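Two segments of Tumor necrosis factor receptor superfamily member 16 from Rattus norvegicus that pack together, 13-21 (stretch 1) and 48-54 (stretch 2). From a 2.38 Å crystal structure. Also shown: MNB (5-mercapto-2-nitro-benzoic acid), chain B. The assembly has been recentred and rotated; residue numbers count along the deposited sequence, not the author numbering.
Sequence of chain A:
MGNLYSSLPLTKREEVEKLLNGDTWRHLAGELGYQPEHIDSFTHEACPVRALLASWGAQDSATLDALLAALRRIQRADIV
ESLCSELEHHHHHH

Stretch 1, residues 13-21: REEVEKLLN
Stretch 2 48-54: PVRALLA

The contact is anchored by one arginine reaching two glutamates. R50, on the helix of stretch 2, holds chi1 and chi2 in t, chi3 in m and chi4 at 176°, so its chain, extended through chi2 and turned at chi3, carries the guanidinium across to stretch 1. There it forms salt bridges with E17 and E14. R50 NE donates to E17 OE2 at 3.2 Å with an N-H...O angle of 163°, the straightest of these bonds, and also to E17 OE1 at 3.2 Å; R50 NH2 donates to E17 OE1 at 3.0 Å. Both carboxylate oxygens of E17 thus lie along the NE/NH2 edge of the guanidinium, where its N-H groups point. R50 NH2 also lies 2.8 Å from E14 OE1, but the angle of 128° makes that hydrogen bond weak despite its shortness. A water also links the pair, donating to E14 OE1 at 2.8 Å and accepting from R50 NH1 at 3.2 Å.

Both glutamates have chi1 m and chi2 t, with chi3 at 145° in E14 and 24° in E17. One turn apart on the helix, they can serve the same cation. Their CA-to-CB bonds point sideways, as does that of R50, and long side chains suit such positions because their ends can still come nearer the partner helix. Because the glutamate oxygens approach the guanidinium at its edge, its faces are left to other partners, and MNB C4 lies over one; R50 NH2 is 3.5 Å from MNB C3. The MNB nitro oxygen O8 approaches K18 N to 3.2 Å.

Residues 13-19 and 48-54 are helical, their N-to-C directions at 119° and their axes 9.7 Å apart at closest approach. Register is set by E17 opposite V49, with CA atoms 6.2 Å apart. Within the helices, E17 N bonds to R13 O at 2.9 Å and L53 N to V49 O at 3.0 Å. L20, at phi/psi -95/14, is the first residue to leave helical values.

Away from the charged cluster the contact is apolar. V49 (chi1 t) points toward stretch 1, and its short branched side chain fits this close approach: V49 CG1 lies 4.3 Å from E17 CA and 3.7 Å from L20 CB. L20 and L53, both m,t and both pointing toward the opposing stretch, bring L20 CD1 to 4.0 Å from L53 CD1; their longer chains fill space beyond the valine. V16 (chi1 t) adds a looser contact, with V16 CG1 4.4 Å from L53 CD1.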

# COMPACT_ATOMS: atom_id res chain seq x y z
N ARG A 13 -7.87 2.48 6.36
CA ARG A 13 -6.43 2.27 6.18
C ARG A 13 -5.87 1.08 6.96
O ARG A 13 -4.99 0.38 6.47
CB ARG A 13 -5.65 3.55 6.45
CG ARG A 13 -5.85 4.59 5.36
CD ARG A 13 -4.91 5.76 5.47
NE ARG A 13 -5.28 6.66 6.55
CZ ARG A 13 -4.71 6.68 7.75
NH1 ARG A 13 -3.71 5.85 8.04
NH2 ARG A 13 -5.13 7.55 8.67
N GLU A 14 -6.41 0.84 8.16
CA GLU A 14 -6.01 -0.35 8.92
C GLU A 14 -6.51 -1.68 8.31
O GLU A 14 -5.89 -2.72 8.53
CB GLU A 14 -6.34 -0.20 10.41
CG GLU A 14 -5.43 0.84 11.12
CD GLU A 14 -5.58 0.89 12.65
OE1 GLU A 14 -4.56 1.12 13.34
OE2 GLU A 14 -6.71 0.71 13.16
N GLU A 15 -7.60 -1.65 7.54
CA GLU A 15 -8.03 -2.82 6.77
C GLU A 15 -7.03 -3.09 5.64
O GLU A 15 -6.53 -4.20 5.47
CB GLU A 15 -9.44 -2.64 6.20
CG GLU A 15 -10.59 -2.68 7.22
CD GLU A 15 -11.89 -2.05 6.68
OE1 GLU A 15 -12.13 -2.10 5.44
OE2 GLU A 15 -12.67 -1.49 7.50
N VAL A 16 -6.73 -2.05 4.87
CA VAL A 16 -5.70 -2.10 3.82
C VAL A 16 -4.39 -2.67 4.38
O VAL A 16 -3.84 -3.63 3.83
CB VAL A 16 -5.49 -0.70 3.18
CG1 VAL A 16 -4.32 -0.71 2.22
CG2 VAL A 16 -6.76 -0.23 2.48
N GLU A 17 -3.91 -2.09 5.48
CA GLU A 17 -2.66 -2.51 6.13
C GLU A 17 -2.68 -3.99 6.55
O GLU A 17 -1.68 -4.69 6.39
CB GLU A 17 -2.38 -1.65 7.37
CG GLU A 17 -1.79 -0.29 7.06
CD GLU A 17 -1.82 0.64 8.26
OE1 GLU A 17 -1.87 0.14 9.40
OE2 GLU A 17 -1.80 1.87 8.06
N LYS A 18 -3.81 -4.44 7.08
CA LYS A 18 -3.97 -5.82 7.52
C LYS A 18 -3.80 -6.78 6.35
O LYS A 18 -3.17 -7.81 6.49
CB LYS A 18 -5.34 -6.02 8.17
CG LYS A 18 -5.47 -7.31 8.99
CD LYS A 18 -5.12 -7.09 10.46
CE LYS A 18 -5.42 -8.33 11.31
NZ LYS A 18 -6.88 -8.50 11.57
N LEU A 19 -4.35 -6.42 5.20
CA LEU A 19 -4.33 -7.29 4.03
C LEU A 19 -2.97 -7.34 3.36
O LEU A 19 -2.68 -8.27 2.60
CB LEU A 19 -5.42 -6.87 3.02
CG LEU A 19 -6.85 -7.17 3.46
CD1 LEU A 19 -7.85 -6.41 2.60
CD2 LEU A 19 -7.14 -8.68 3.43
N LEU A 20 -2.15 -6.33 3.64
CA LEU A 20 -0.80 -6.23 3.08
C LEU A 20 0.28 -6.81 4.01
O LEU A 20 1.47 -6.60 3.79
CB LEU A 20 -0.48 -4.79 2.69
CG LEU A 20 -1.43 -4.13 1.68
CD1 LEU A 20 -1.11 -2.65 1.52
CD2 LEU A 20 -1.40 -4.84 0.35
N ASN A 21 -0.17 -7.55 5.02
CA ASN A 21 0.71 -8.25 5.97
C ASN A 21 1.61 -9.28 5.30
O ASN A 21 1.43 -9.60 4.11
CB ASN A 21 -0.11 -8.90 7.11
CG ASN A 21 -1.01 -10.06 6.64
OD1 ASN A 21 -0.54 -11.03 6.03
ND2 ASN A 21 -2.30 -9.97 6.96
N PRO A 48 6.00 -1.36 9.04
CA PRO A 48 6.59 -1.13 7.73
C PRO A 48 5.55 -0.78 6.65
O PRO A 48 5.79 0.13 5.86
CB PRO A 48 7.30 -2.45 7.42
CG PRO A 48 7.54 -3.07 8.75
CD PRO A 48 6.35 -2.69 9.57
N VAL A 49 4.42 -1.48 6.64
CA VAL A 49 3.35 -1.19 5.68
C VAL A 49 2.86 0.26 5.84
O VAL A 49 2.83 1.02 4.87
CB VAL A 49 2.13 -2.15 5.81
CG1 VAL A 49 1.32 -2.12 4.54
CG2 VAL A 49 2.58 -3.59 6.11
N ARG A 50 2.47 0.62 7.06
CA ARG A 50 2.00 1.97 7.34
C ARG A 50 3.03 3.04 6.97
O ARG A 50 2.69 4.07 6.38
CB ARG A 50 1.62 2.10 8.82
CG ARG A 50 1.19 3.49 9.23
CD ARG A 50 0.71 3.49 10.66
NE ARG A 50 -0.45 2.62 10.84
CZ ARG A 50 -1.03 2.36 12.02
NH1 ARG A 50 -0.55 2.89 13.14
NH2 ARG A 50 -2.10 1.56 12.06
N ALA A 51 4.30 2.79 7.32
CA ALA A 51 5.41 3.68 6.97
C ALA A 51 5.57 3.85 5.46
O ALA A 51 5.78 4.96 4.98
CB ALA A 51 6.71 3.18 7.61
N LEU A 52 5.44 2.76 4.71
CA LEU A 52 5.56 2.77 3.26
C LEU A 52 4.48 3.62 2.63
O LEU A 52 4.75 4.50 1.83
CB LEU A 52 5.49 1.35 2.69
CG LEU A 52 5.39 1.30 1.16
CD1 LEU A 52 6.77 1.23 0.54
CD2 LEU A 52 4.54 0.12 0.72
N LEU A 53 3.23 3.33 3.01
CA LEU A 53 2.07 4.01 2.47
C LEU A 53 1.97 5.48 2.87
O LEU A 53 1.43 6.28 2.11
CB LEU A 53 0.81 3.24 2.87
CG LEU A 53 0.75 1.81 2.31
CD1 LEU A 53 -0.34 0.99 2.96
CD2 LEU A 53 0.60 1.80 0.78
N ALA A 54 2.50 5.83 4.04
CA ALA A 54 2.59 7.23 4.48
C ALA A 54 3.58 7.99 3.63
O ALA A 54 3.36 9.16 3.29
CB ALA A 54 2.99 7.30 5.94
C6 MNB B . 0.79 -3.94 12.24
C1 MNB B . -0.44 -4.22 11.65
C2 MNB B . -1.43 -3.11 11.42
C3 MNB B . -1.05 -1.82 11.81
C4 MNB B . 0.20 -1.60 12.39
C5 MNB B . 1.11 -2.64 12.60
S5 MNB B . 2.61 -2.33 13.34
C10 MNB B . -0.70 -5.65 11.28
O12 MNB B . -1.64 -6.26 11.84
O11 MNB B . 0.04 -6.20 10.44
N7 MNB B . -2.70 -3.30 10.83
O9 MNB B . -3.61 -2.48 10.97
O8 MNB B . -2.93 -4.30 10.16
O HOH W 1 -2.67 1.80 15.23